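Local coordinates for uncharacterized conserved protein (Vibrio parahaemolyticus, PDB 3MUQ), which is of unknown function but probably serves, like other periplasmic binding proteins, to capture a small solute outside the inner membrane for uptake by a transporter, at residues Ala96-Asp101 and Leu105-Glu110; Phe118-Asp123 and Lys129-Phe134; Gly133-Thr138 and Pro142-Tyr147; Ser170-Trp175 and Leu187-Glu192. All coordinates share one frame; numbering follows the deposited sequence.

Contact 1 of 4, residues Ala96-Asp101 and Leu105-Glu110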
loop_
_atom_site.group_PDB
_atom_site.type_symbol
_atom_site.label_atom_id
_atom_site.label_comp_id
_atom_site.label_asym_id
_atom_site.label_seq_id
_atom_site.Cartn_x
_atom_site.Cartn_y
_atom_site.Cartn_z
ATOM N N ALA A 96 -32.929 12.090 -3.623
ATOM C CA ALA A 96 -33.125 11.875 -2.186
ATOM C C ALA A 96 -32.605 13.042 -1.352
ATOM O O ALA A 96 -32.716 13.038 -0.123
ATOM C CB ALA A 96 -32.474 10.561 -1.725
ATOM N N LYS A 97 -32.024 14.030 -2.024
ATOM C CA LYS A 97 -31.451 15.187 -1.348
ATOM C C LYS A 97 -30.469 14.788 -0.236
ATOM O O LYS A 97 -30.588 15.246 0.902
ATOM C CB LYS A 97 -32.555 16.099 -0.782
ATOM C CG LYS A 97 -33.650 16.500 -1.779
ATOM C CD LYS A 97 -33.060 17.095 -3.047
ATOM C CE LYS A 97 -34.112 17.262 -4.140
ATOM N NZ LYS A 97 -33.484 17.595 -5.458
ATOM N N ILE A 98 -29.492 13.945 -0.559
ATOM C CA ILE A 98 -28.492 13.562 0.437
ATOM C C ILE A 98 -27.247 14.438 0.374
ATOM O O ILE A 98 -26.409 14.399 1.280
ATOM C CB ILE A 98 -28.006 12.117 0.233
ATOM C CG1 ILE A 98 -27.149 12.035 -1.036
ATOM C CG2 ILE A 98 -29.179 11.162 0.210
ATOM C CD1 ILE A 98 -26.006 11.088 -0.946
ATOM N N LYS A 99 -27.127 15.203 -0.708
ATOM C CA LYS A 99 -25.924 15.975 -1.029
ATOM C C LYS A 99 -25.344 16.784 0.138
ATOM O O LYS A 99 -24.125 16.945 0.248
ATOM C CB LYS A 99 -26.207 16.899 -2.219
ATOM C CG LYS A 99 -24.980 17.398 -2.954
ATOM C CD LYS A 99 -25.378 18.337 -4.086
ATOM C CE LYS A 99 -24.163 18.996 -4.739
ATOM N NZ LYS A 99 -23.346 18.062 -5.569
ATOM N N ASP A 100 -26.209 17.292 1.011
ATOM C CA ASP A 100 -25.737 18.135 2.100
ATOM C C ASP A 100 -25.966 17.531 3.482
ATOM O O ASP A 100 -26.074 18.265 4.464
ATOM C CB ASP A 100 -26.396 19.513 2.033
ATOM C CG ASP A 100 -26.104 20.237 0.737
ATOM O OD1 ASP A 100 -25.004 20.043 0.177
ATOM O OD2 ASP A 100 -26.977 21.004 0.278
ATOM N N ASP A 101 -26.045 16.206 3.569
ATOM C CA ASP A 101 -26.226 15.561 4.866
ATOM C C ASP A 101 -24.923 15.582 5.646
ATOM O O ASP A 101 -23.861 15.809 5.074
ATOM C CB ASP A 101 -26.756 14.139 4.712
ATOM C CG ASP A 101 -28.185 14.109 4.211
ATOM O OD1 ASP A 101 -28.710 15.189 3.854
ATOM O OD2 ASP A 101 -28.783 13.013 4.174
ATOM N N LEU A 105 -24.452 7.922 7.839
ATOM C CA LEU A 105 -25.612 7.224 8.386
ATOM C C LEU A 105 -26.908 7.993 8.069
ATOM O O LEU A 105 -27.924 7.386 7.744
ATOM C CB LEU A 105 -25.454 6.948 9.883
ATOM C CG LEU A 105 -24.245 6.109 10.314
ATOM C CD1 LEU A 105 -24.394 5.746 11.775
ATOM C CD2 LEU A 105 -24.085 4.839 9.485
ATOM N N ASP A 106 -26.864 9.324 8.134
ATOM C CA ASP A 106 -27.981 10.137 7.653
ATOM C C ASP A 106 -28.268 9.865 6.173
ATOM O O ASP A 106 -29.430 9.765 5.750
ATOM C CB ASP A 106 -27.703 11.630 7.854
ATOM C CG ASP A 106 -27.715 12.032 9.317
ATOM O OD1 ASP A 106 -28.272 11.263 10.137
ATOM O OD2 ASP A 106 -27.165 13.109 9.646
ATOM N N VAL A 107 -27.207 9.748 5.386
ATOM C CA VAL A 107 -27.362 9.468 3.968
ATOM C C VAL A 107 -28.090 8.133 3.741
ATOM O O VAL A 107 -29.063 8.068 2.985
ATOM C CB VAL A 107 -26.010 9.502 3.204
ATOM C CG1 VAL A 107 -26.205 9.023 1.789
ATOM C CG2 VAL A 107 -25.412 10.928 3.212
ATOM N N PHE A 108 -27.640 7.075 4.403
ATOM C CA PHE A 108 -28.302 5.774 4.258
ATOM C C PHE A 108 -29.773 5.826 4.682
ATOM O O PHE A 108 -30.653 5.377 3.949
ATOM C CB PHE A 108 -27.537 4.678 5.011
ATOM C CG PHE A 108 -26.390 4.092 4.224
ATOM C CD1 PHE A 108 -25.482 4.919 3.582
ATOM C CD2 PHE A 108 -26.221 2.716 4.126
ATOM C CE1 PHE A 108 -24.422 4.381 2.851
ATOM C CE2 PHE A 108 -25.164 2.170 3.409
ATOM C CZ PHE A 108 -24.270 2.997 2.768
ATOM N N LYS A 109 -30.039 6.418 5.841
ATOM C CA LYS A 109 -31.402 6.503 6.350
ATOM C C LYS A 109 -32.314 7.242 5.376
ATOM O O LYS A 109 -33.439 6.816 5.124
ATOM C CB LYS A 109 -31.418 7.199 7.712
ATOM C CG LYS A 109 -30.811 6.375 8.825
ATOM C CD LYS A 109 -30.557 7.199 10.077
ATOM C CE LYS A 109 -29.763 6.392 11.094
ATOM N NZ LYS A 109 -29.355 7.203 12.273
ATOM N N GLU A 110 -31.809 8.351 4.837
ATOM C CA GLU A 110 -32.555 9.200 3.919
ATOM C C GLU A 110 -32.874 8.449 2.617
ATOM O O GLU A 110 -33.986 8.513 2.098
ATOM C CB GLU A 110 -31.723 10.453 3.629
ATOM C CG GLU A 110 -32.462 11.636 3.031
ATOM C CD GLU A 110 -31.930 12.966 3.563
ATOM O OE1 GLU A 110 -32.099 14.002 2.876
ATOM O OE2 GLU A 110 -31.347 12.973 4.675
#
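Ile98 packs against Val107 where the loop before helix 104-113 turns back onto that helix. Their side chains meet at an angle, and the tightest point is Ile98 CD1 against Val107 CG1, at 3.4 Å closer than ordinary methyl contact. Ile98 holds CG1 between its own N and carbonyl carbon (chi1 70°), which aims the longer branch at the valine. The other methyl of Val107, CG2, lies 3.8 Å from Asp101 CB, so this one branched residue fills the angle between loop and helix. Phe188 of strand 185-188 covers both Ile98 and Val107, and aliphatic side chains suit this buried floor.

The other side is polar and more open. Asp101 and Glu110 approach from opposite directions, OD2 of Asp101 standing 2.6 Å from OE2 of Glu110 with the carboxylate planes 42° apart. Two acid oxygens this close suggest that one group holds a proton. The other oxygen of Glu110, OE1, lies only 2.8 Å from Lys97 O, another acceptor, which would make a full charge on the glutamate costlier still. Lys97 lies at the surface, and its chain leads away from the helix.

Residues 98-101 form a type I beta turn, closed by Asp101 N donating to Ile98 O at 2.9 Å. The whole is a turn-to-helix connection, folded back to pack along one side of helix 104-113 in a periplasmic-binding-protein domain.

Contact 2 of 4, residues Phe118-Asp123 and Lys129-Phe134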
loop_
_atom_site.group_PDB
_atom_site.type_symbol
_atom_site.label_atom_id
_atom_site.label_comp_id
_atom_site.label_asym_id
_atom_site.label_seq_id
_atom_site.Cartn_x
_atom_site.Cartn_y
_atom_site.Cartn_z
ATOM N N PHE A 118 -31.075 2.203 -4.838
ATOM C CA PHE A 118 -29.746 1.938 -4.277
ATOM C C PHE A 118 -29.221 0.596 -4.754
ATOM O O PHE A 118 -29.876 -0.433 -4.598
ATOM C CB PHE A 118 -29.775 1.958 -2.744
ATOM C CG PHE A 118 -28.418 1.869 -2.126
ATOM C CD1 PHE A 118 -27.732 3.023 -1.757
ATOM C CD2 PHE A 118 -27.805 0.633 -1.944
ATOM C CE1 PHE A 118 -26.474 2.939 -1.210
ATOM C CE2 PHE A 118 -26.545 0.546 -1.400
ATOM C CZ PHE A 118 -25.878 1.698 -1.029
ATOM N N ILE A 119 -28.043 0.608 -5.357
ATOM C CA ILE A 119 -27.483 -0.619 -5.901
ATOM C C ILE A 119 -26.426 -1.163 -4.946
ATOM O O ILE A 119 -25.439 -0.484 -4.651
ATOM C CB ILE A 119 -26.829 -0.384 -7.279
ATOM C CG1 ILE A 119 -27.747 0.463 -8.185
ATOM C CG2 ILE A 119 -26.439 -1.734 -7.919
ATOM C CD1 ILE A 119 -29.168 -0.075 -8.317
ATOM N N SER A 120 -26.628 -2.385 -4.467
ATOM C CA SER A 120 -25.623 -3.045 -3.644
ATOM C C SER A 120 -24.898 -4.104 -4.478
ATOM O O SER A 120 -25.499 -4.752 -5.334
ATOM C CB SER A 120 -26.267 -3.692 -2.421
ATOM O OG SER A 120 -25.357 -4.597 -1.820
ATOM N N ARG A 121 -23.604 -4.271 -4.232
ATOM C CA ARG A 121 -22.839 -5.336 -4.863
ATOM C C ARG A 121 -23.418 -6.712 -4.501
ATOM O O ARG A 121 -23.452 -7.608 -5.342
ATOM C CB ARG A 121 -21.371 -5.231 -4.454
ATOM C CG ARG A 121 -20.699 -3.989 -5.021
ATOM C CD ARG A 121 -19.224 -3.948 -4.688
ATOM N NE ARG A 121 -18.527 -5.177 -5.061
ATOM C CZ ARG A 121 -17.200 -5.297 -5.040
ATOM N NH1 ARG A 121 -16.446 -4.254 -4.697
ATOM N NH2 ARG A 121 -16.623 -6.443 -5.377
ATOM N N GLY A 122 -23.889 -6.869 -3.263
ATOM C CA GLY A 122 -24.538 -8.107 -2.838
ATOM C C GLY A 122 -23.712 -9.356 -3.112
ATOM O O GLY A 122 -24.249 -10.411 -3.417
ATOM N N ASP A 123 -22.395 -9.230 -3.016
ATOM C CA ASP A 123 -21.488 -10.312 -3.405
ATOM C C ASP A 123 -20.507 -10.709 -2.278
ATOM O O ASP A 123 -19.541 -11.451 -2.512
ATOM C CB ASP A 123 -20.713 -9.899 -4.664
ATOM C CG ASP A 123 -19.711 -8.786 -4.394
ATOM O OD1 ASP A 123 -19.791 -8.172 -3.303
ATOM O OD2 ASP A 123 -18.840 -8.531 -5.267
ATOM N N LYS A 129 -19.485 -5.928 2.553
ATOM C CA LYS A 129 -19.521 -6.007 4.015
ATOM C C LYS A 129 -19.581 -4.621 4.642
ATOM O O LYS A 129 -20.314 -4.381 5.604
ATOM C CB LYS A 129 -18.277 -6.711 4.564
ATOM C CG LYS A 129 -18.037 -8.093 4.029
ATOM C CD LYS A 129 -19.024 -9.081 4.561
ATOM C CE LYS A 129 -18.477 -10.489 4.397
ATOM N NZ LYS A 129 -19.474 -11.471 4.881
ATOM N N LYS A 130 -18.781 -3.708 4.115
ATOM C CA LYS A 130 -18.793 -2.360 4.643
ATOM C C LYS A 130 -20.155 -1.674 4.448
ATOM O O LYS A 130 -20.622 -0.941 5.321
ATOM C CB LYS A 130 -17.687 -1.518 4.022
ATOM C CG LYS A 130 -17.753 -0.080 4.502
ATOM C CD LYS A 130 -16.426 0.622 4.393
ATOM C CE LYS A 130 -16.397 1.864 5.278
ATOM N NZ LYS A 130 -16.016 1.566 6.686
ATOM N N GLU A 131 -20.788 -1.898 3.301
ATOM C CA GLU A 131 -22.102 -1.321 3.076
ATOM C C GLU A 131 -23.081 -1.864 4.117
ATOM O O GLU A 131 -23.871 -1.111 4.700
ATOM C CB GLU A 131 -22.607 -1.638 1.674
ATOM C CG GLU A 131 -24.055 -1.224 1.457
ATOM C CD GLU A 131 -24.805 -2.221 0.614
ATOM O OE1 GLU A 131 -24.134 -3.002 -0.094
ATOM O OE2 GLU A 131 -26.056 -2.244 0.678
HETATM N N MSE A 132 -23.014 -3.172 4.351
HETATM C CA MSE A 132 -23.903 -3.839 5.309
HETATM C C MSE A 132 -23.697 -3.368 6.743
HETATM O O MSE A 132 -24.642 -3.316 7.534
HETATM C CB MSE A 132 -23.770 -5.354 5.206
HETATM C CG MSE A 132 -24.045 -5.886 3.794
HETATM SE SE MSE A 132 -25.781 -5.332 3.025
HETATM C CE MSE A 132 -25.593 -3.443 3.032
ATOM N N GLY A 133 -22.460 -3.022 7.069
ATOM C CA GLY A 133 -22.156 -2.477 8.376
ATOM C C GLY A 133 -22.880 -1.167 8.613
ATOM O O GLY A 133 -23.398 -0.926 9.697
ATOM N N PHE A 134 -22.913 -0.308 7.601
ATOM C CA PHE A 134 -23.585 0.971 7.753
ATOM C C PHE A 134 -25.079 0.761 7.936
ATOM O O PHE A 134 -25.689 1.386 8.792
ATOM C CB PHE A 134 -23.317 1.889 6.565
ATOM C CG PHE A 134 -21.901 2.375 6.475
ATOM C CD1 PHE A 134 -21.149 2.579 7.622
ATOM C CD2 PHE A 134 -21.325 2.649 5.243
ATOM C CE1 PHE A 134 -19.848 3.035 7.543
ATOM C CE2 PHE A 134 -20.018 3.101 5.155
ATOM C CZ PHE A 134 -19.279 3.298 6.308
HETATM O O HOH W 1 -22.292 -2.911 -1.987
#
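Ser120 and Glu131 form a small, buried polar contact between strand 118-120 and helix 126-138, the first two elements of a beta-alpha-beta unit. Ser120 OG donates to Glu131 OE1 over 2.6 Å, and OE1 receives it on its syn lone pair. Both side chains run anti to their own backbone N (chi1 165° for Ser120 and 172° for Glu131), and the glutamate then bends at chi2 to present its carboxylate to the strand. The same OE1 accepts from a water, also 2.6 Å away, which in turn takes the N-H of Arg121 at 2.9 Å; hydroxyl and water thus tie one oxygen to the strand end twice. A short hydroxyl suits Ser120, since it supplies one of several donors to a buried carboxylate and takes little space. Glu131 OE2 lies 3.5 Å from Phe118 CE2, the ring and carboxylate planes being 45° apart.

Just past the strand, Arg121 NH2 makes a salt bridge of 3.0 Å with Asp123 OD2 across Gly122.

Around this core, Glu131 OE2 is hydrogen-bonded to Trp135 NE1 one helical turn on and to Tyr147 OH from strand 147-149, which pairs in parallel with strand 118-120. Ile119 faces the other way, onto helix 154-163.

Contact 3 of 4, residues Gly133-Thr138 and Pro142-Tyr147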
loop_
_atom_site.group_PDB
_atom_site.type_symbol
_atom_site.label_atom_id
_atom_site.label_comp_id
_atom_site.label_asym_id
_atom_site.label_seq_id
_atom_site.Cartn_x
_atom_site.Cartn_y
_atom_site.Cartn_z
ATOM N N GLY A 133 -22.460 -3.022 7.069
ATOM C CA GLY A 133 -22.156 -2.477 8.376
ATOM C C GLY A 133 -22.880 -1.167 8.613
ATOM O O GLY A 133 -23.398 -0.926 9.697
ATOM N N PHE A 134 -22.913 -0.308 7.601
ATOM C CA PHE A 134 -23.585 0.971 7.753
ATOM C C PHE A 134 -25.079 0.761 7.936
ATOM O O PHE A 134 -25.689 1.386 8.792
ATOM C CB PHE A 134 -23.317 1.889 6.565
ATOM C CG PHE A 134 -21.901 2.375 6.475
ATOM C CD1 PHE A 134 -21.149 2.579 7.622
ATOM C CD2 PHE A 134 -21.325 2.649 5.243
ATOM C CE1 PHE A 134 -19.848 3.035 7.543
ATOM C CE2 PHE A 134 -20.018 3.101 5.155
ATOM C CZ PHE A 134 -19.279 3.298 6.308
ATOM N N TRP A 135 -25.674 -0.122 7.139
ATOM C CA TRP A 135 -27.088 -0.421 7.331
ATOM C C TRP A 135 -27.315 -0.884 8.762
ATOM O O TRP A 135 -28.247 -0.429 9.416
ATOM C CB TRP A 135 -27.618 -1.467 6.337
ATOM C CG TRP A 135 -27.751 -0.960 4.919
ATOM C CD1 TRP A 135 -27.135 -1.463 3.817
ATOM C CD2 TRP A 135 -28.525 0.161 4.463
ATOM N NE1 TRP A 135 -27.469 -0.736 2.696
ATOM C CE2 TRP A 135 -28.328 0.264 3.064
ATOM C CE3 TRP A 135 -29.361 1.086 5.097
ATOM C CZ2 TRP A 135 -28.935 1.250 2.293
ATOM C CZ3 TRP A 135 -29.973 2.058 4.330
ATOM C CH2 TRP A 135 -29.751 2.142 2.944
ATOM N N ALA A 136 -26.463 -1.779 9.252
ATOM C CA ALA A 136 -26.613 -2.281 10.621
ATOM C C ALA A 136 -26.553 -1.133 11.632
ATOM O O ALA A 136 -27.355 -1.077 12.558
ATOM C CB ALA A 136 -25.569 -3.343 10.940
ATOM N N GLN A 137 -25.622 -0.205 11.436
ATOM C CA GLN A 137 -25.518 0.951 12.326
ATOM C C GLN A 137 -26.733 1.870 12.273
ATOM O O GLN A 137 -27.072 2.498 13.270
ATOM C CB GLN A 137 -24.265 1.757 12.025
ATOM C CG GLN A 137 -22.984 1.052 12.423
ATOM C CD GLN A 137 -21.761 1.760 11.894
ATOM O OE1 GLN A 137 -21.519 2.925 12.214
ATOM N NE2 GLN A 137 -20.984 1.064 11.062
ATOM N N THR A 138 -27.377 1.969 11.112
ATOM C CA THR A 138 -28.562 2.817 10.989
ATOM C C THR A 138 -29.763 2.126 11.600
ATOM O O THR A 138 -30.800 2.749 11.815
ATOM C CB THR A 138 -28.894 3.176 9.524
ATOM O OG1 THR A 138 -29.271 1.992 8.798
ATOM C CG2 THR A 138 -27.703 3.866 8.854
ATOM N N PRO A 142 -31.972 -3.299 4.884
ATOM C CA PRO A 142 -32.086 -2.821 3.505
ATOM C C PRO A 142 -33.167 -3.614 2.788
ATOM O O PRO A 142 -32.860 -4.530 2.024
ATOM C CB PRO A 142 -30.714 -3.140 2.903
ATOM C CG PRO A 142 -29.847 -3.548 4.055
ATOM C CD PRO A 142 -30.764 -4.106 5.083
ATOM N N ASN A 143 -34.423 -3.262 3.042
ATOM C CA ASN A 143 -35.555 -3.991 2.480
ATOM C C ASN A 143 -36.453 -3.128 1.610
ATOM O O ASN A 143 -37.410 -3.622 1.015
ATOM C CB ASN A 143 -36.393 -4.609 3.600
ATOM C CG ASN A 143 -35.913 -5.982 3.983
ATOM O OD1 ASN A 143 -35.565 -6.792 3.120
ATOM N ND2 ASN A 143 -35.888 -6.259 5.279
ATOM N N PHE A 144 -36.157 -1.835 1.551
ATOM C CA PHE A 144 -36.998 -0.921 0.800
ATOM C C PHE A 144 -37.076 -1.297 -0.679
ATOM O O PHE A 144 -36.152 -1.910 -1.233
ATOM C CB PHE A 144 -36.571 0.546 1.012
ATOM C CG PHE A 144 -35.103 0.818 0.760
ATOM C CD1 PHE A 144 -34.692 1.409 -0.423
ATOM C CD2 PHE A 144 -34.144 0.517 1.727
ATOM C CE1 PHE A 144 -33.351 1.682 -0.659
ATOM C CE2 PHE A 144 -32.791 0.788 1.502
ATOM C CZ PHE A 144 -32.399 1.367 0.307
ATOM N N GLY A 145 -38.192 -0.940 -1.309
ATOM C CA GLY A 145 -38.388 -1.208 -2.722
ATOM C C GLY A 145 -37.195 -0.830 -3.586
ATOM O O GLY A 145 -36.747 -1.629 -4.415
ATOM N N GLY A 146 -36.674 0.382 -3.404
ATOM C CA GLY A 146 -35.568 0.838 -4.239
ATOM C C GLY A 146 -34.269 0.044 -4.140
ATOM O O GLY A 146 -33.382 0.179 -4.993
ATOM N N TYR A 147 -34.157 -0.803 -3.119
ATOM C CA TYR A 147 -32.907 -1.496 -2.836
ATOM C C TYR A 147 -32.677 -2.696 -3.743
ATOM O O TYR A 147 -33.480 -3.621 -3.761
ATOM C CB TYR A 147 -32.850 -1.930 -1.373
ATOM C CG TYR A 147 -31.507 -2.506 -0.953
ATOM C CD1 TYR A 147 -30.445 -1.676 -0.610
ATOM C CD2 TYR A 147 -31.309 -3.878 -0.889
ATOM C CE1 TYR A 147 -29.215 -2.202 -0.225
ATOM C CE2 TYR A 147 -30.083 -4.405 -0.509
ATOM C CZ TYR A 147 -29.043 -3.569 -0.175
ATOM O OH TYR A 147 -27.826 -4.110 0.216
#
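Pro142, the first residue of segment 142-147 to meet the helix, sets the CG corner of its ring over the indole of Trp135. Its CG sits over one face, 3.6 Å from the centroid of the five-membered ring and 23° off the normal, a CH-pi contact in which a C-H of proline CG meets the electron-rich pyrrole. Pro142 CG is 3.4 Å from both Trp135 CG and Trp135 CD1, so it rests toward the rim. The next atom of the proline, CB, lies over the centre of the Tyr147 ring, 3.4 Å above its plane.

Phe144 follows. Its CG stands between its backbone N and carbonyl carbon (chi1 52°), and this torsion brings the end of the ring back to the helix, where CE2 reaches Trp135 CH2 at 3.6 Å. The two planes are inclined at 59°, an oblique pairing, and the benzo part of the indole takes part. From Phe144 the chain makes a type I beta turn, whose closing bond runs from Tyr147 N to Phe144 O.

Tyr147 ends the segment at the start of strand 147-149. Its CB packs on the Phe144 ring, while CE1 approaches Trp135 NE1 to 3.7 Å with the rings nearly perpendicular. Large flat side chains suit this place: each offers a broad apolar surface, and Trp135 and Tyr147 also carry a polar end, both of which reach Glu131. On the helix 104-113 side, Phe108 meets Trp135. The result is an aromatic cluster of Trp135, Phe144 and Tyr147 with Pro142 packed on it, closing the helix-to-strand connection of a beta-alpha-beta unit.

Contact 4 of 4, residues Ser170-Trp175 and Leu187-Glu192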
loop_
_atom_site.group_PDB
_atom_site.type_symbol
_atom_site.label_atom_id
_atom_site.label_comp_id
_atom_site.label_asym_id
_atom_site.label_seq_id
_atom_site.Cartn_x
_atom_site.Cartn_y
_atom_site.Cartn_z
ATOM N N SER A 170 -19.086 3.424 -3.498
ATOM C CA SER A 170 -17.973 2.897 -4.288
ATOM C C SER A 170 -16.640 3.229 -3.657
ATOM O O SER A 170 -16.518 4.249 -2.981
ATOM C CB SER A 170 -17.990 3.531 -5.673
ATOM O OG SER A 170 -16.948 3.024 -6.484
ATOM N N ASP A 171 -15.623 2.400 -3.889
ATOM C CA ASP A 171 -14.279 2.839 -3.551
ATOM C C ASP A 171 -13.962 3.945 -4.546
ATOM O O ASP A 171 -14.438 3.907 -5.682
ATOM C CB ASP A 171 -13.275 1.709 -3.702
ATOM C CG ASP A 171 -13.140 1.262 -5.135
ATOM O OD1 ASP A 171 -13.942 0.399 -5.572
ATOM O OD2 ASP A 171 -12.240 1.784 -5.826
ATOM N N ARG A 172 -13.178 4.939 -4.140
ATOM C CA ARG A 172 -12.887 6.042 -5.052
ATOM C C ARG A 172 -12.180 5.598 -6.343
ATOM O O ARG A 172 -12.392 6.172 -7.414
ATOM C CB ARG A 172 -12.060 7.136 -4.364
ATOM C CG ARG A 172 -12.069 8.469 -5.150
ATOM C CD ARG A 172 -11.204 9.561 -4.488
ATOM N NE ARG A 172 -11.512 9.741 -3.069
ATOM C CZ ARG A 172 -12.333 10.677 -2.602
ATOM N NH1 ARG A 172 -12.921 11.512 -3.447
ATOM N NH2 ARG A 172 -12.580 10.766 -1.299
ATOM N N GLY A 173 -11.316 4.598 -6.236
ATOM C CA GLY A 173 -10.590 4.120 -7.405
ATOM C C GLY A 173 -11.478 3.668 -8.560
ATOM O O GLY A 173 -11.250 4.021 -9.727
ATOM N N THR A 174 -12.478 2.852 -8.252
ATOM C CA THR A 174 -13.305 2.317 -9.316
ATOM C C THR A 174 -14.116 3.469 -9.893
ATOM O O THR A 174 -14.283 3.583 -11.112
ATOM C CB THR A 174 -14.210 1.164 -8.831
ATOM O OG1 THR A 174 -13.411 0.232 -8.095
ATOM C CG2 THR A 174 -14.842 0.437 -10.037
ATOM N N TRP A 175 -14.568 4.350 -9.011
ATOM C CA TRP A 175 -15.309 5.544 -9.427
ATOM C C TRP A 175 -14.534 6.369 -10.451
ATOM O O TRP A 175 -15.084 6.769 -11.466
ATOM C CB TRP A 175 -15.630 6.436 -8.223
ATOM C CG TRP A 175 -15.978 7.833 -8.653
ATOM C CD1 TRP A 175 -15.260 8.973 -8.426
ATOM C CD2 TRP A 175 -17.105 8.217 -9.438
ATOM N NE1 TRP A 175 -15.892 10.053 -9.006
ATOM C CE2 TRP A 175 -17.025 9.612 -9.634
ATOM C CE3 TRP A 175 -18.188 7.518 -9.983
ATOM C CZ2 TRP A 175 -17.986 10.322 -10.357
ATOM C CZ3 TRP A 175 -19.140 8.224 -10.697
ATOM C CH2 TRP A 175 -19.034 9.614 -10.871
ATOM N N LEU A 187 -21.728 12.411 -4.536
ATOM C CA LEU A 187 -22.705 13.271 -3.888
ATOM C C LEU A 187 -22.408 13.439 -2.413
ATOM O O LEU A 187 -22.865 14.398 -1.800
ATOM C CB LEU A 187 -24.135 12.747 -4.074
ATOM C CG LEU A 187 -24.721 12.766 -5.482
ATOM C CD1 LEU A 187 -26.099 12.162 -5.453
ATOM C CD2 LEU A 187 -24.766 14.190 -6.029
ATOM N N PHE A 188 -21.660 12.506 -1.838
ATOM C CA PHE A 188 -21.304 12.625 -0.430
ATOM C C PHE A 188 -19.995 11.917 -0.111
ATOM O O PHE A 188 -19.779 10.775 -0.524
ATOM C CB PHE A 188 -22.425 12.079 0.452
ATOM C CG PHE A 188 -22.117 12.130 1.918
ATOM C CD1 PHE A 188 -22.462 13.240 2.672
ATOM C CD2 PHE A 188 -21.483 11.072 2.539
ATOM C CE1 PHE A 188 -22.187 13.290 4.031
ATOM C CE2 PHE A 188 -21.195 11.114 3.899
ATOM C CZ PHE A 188 -21.555 12.228 4.645
ATOM N N GLN A 189 -19.119 12.599 0.615
ATOM C CA GLN A 189 -17.837 12.011 1.000
ATOM C C GLN A 189 -17.289 12.611 2.296
ATOM O O GLN A 189 -16.165 12.310 2.703
ATOM C CB GLN A 189 -16.799 12.122 -0.134
ATOM C CG GLN A 189 -16.494 13.543 -0.599
ATOM C CD GLN A 189 -15.436 13.583 -1.685
ATOM O OE1 GLN A 189 -14.428 12.868 -1.616
ATOM N NE2 GLN A 189 -15.659 14.419 -2.702
ATOM N N GLY A 190 -18.091 13.439 2.953
ATOM C CA GLY A 190 -17.658 14.068 4.190
ATOM C C GLY A 190 -17.977 13.292 5.461
ATOM O O GLY A 190 -18.835 13.709 6.252
ATOM N N ASP A 191 -17.287 12.172 5.670
ATOM C CA ASP A 191 -17.507 11.358 6.861
ATOM C C ASP A 191 -16.284 10.471 7.127
ATOM O O ASP A 191 -15.819 9.745 6.248
ATOM C CB ASP A 191 -18.796 10.529 6.722
ATOM C CG ASP A 191 -19.283 9.928 8.056
ATOM O OD1 ASP A 191 -18.462 9.530 8.907
ATOM O OD2 ASP A 191 -20.509 9.824 8.252
ATOM N N GLU A 192 -15.766 10.546 8.349
ATOM C CA GLU A 192 -14.553 9.832 8.711
ATOM C C GLU A 192 -14.743 8.324 8.673
ATOM O O GLU A 192 -13.776 7.570 8.633
ATOM C CB GLU A 192 -14.037 10.297 10.079
ATOM C CG GLU A 192 -13.504 11.729 10.047
ATOM C CD GLU A 192 -12.792 12.148 11.327
ATOM O OE1 GLU A 192 -13.401 12.053 12.417
ATOM O OE2 GLU A 192 -11.623 12.590 11.236
#
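Arg172 grips Gln189 end-on, with NH1 and NH2 both donating to a single oxygen. NH1 reaches Gln189 OE1 at 2.7 Å and NH2 reaches the same OE1 at 2.8 Å, each bond lying within a few degrees of the guanidinium plane. The approaches to the amide differ: NH2 comes nearly in line with the C=O bond (166°), whereas NH1 arrives at 134° and is tilted from the carbonyl plane. The guanidinium and amide planes are 29° apart, almost coplanar, although the two side chains cross at about a right angle. Arg172 is bent at chi3 to turn its end toward the glutamine, which comes out fully extended beyond CG.

Around this pair, Arg172 NE makes a salt bridge with Asp85 of strand 78-90, which holds the guanidinium from its inner nitrogen. Asp221 of the second subunit is a longer, weak ionic partner.

Further out, Asp171 sits at the N-cap of helix 172-178. Its OD2 takes Thr174 N at 2.7 Å, and OD1 takes Thr174 OG1 at 2.6 Å, which fixes the helix start from which Arg172 projects. On the other side, Gln189 follows a classic beta bulge, with Leu187 and Phe188 both opposite Ile88, and an inverse gamma turn centred on Gly190 comes next.

Between the helix start and the loop leaving strand 185-188, the charge of Arg172 is thus met mainly by Asp85, while the neutral Gln189 oxygen receives two short but bent bonds, probably a modest tie at this surface position.

Contacts 2 and 3 belong together: both use helix 126-138, share Gly133 and Phe134, and have centres about 8 Å apart. Contact 2 is the buried polar core of the beta-alpha-beta unit, and contact 3 is its partly buried aromatic cover, with no hydrogen bond across its segments. Contact 1, also partly buried, is mixed in character and lies against contact 3, where Phe108 CD2 comes within 3.4 Å of Trp135 CE2. Contact 4 is the surface member, relying on charged and amide groups near the second subunit; its segment 187-192 still packs on contact 1 through Phe188, but it touches neither contact 2 nor contact 3.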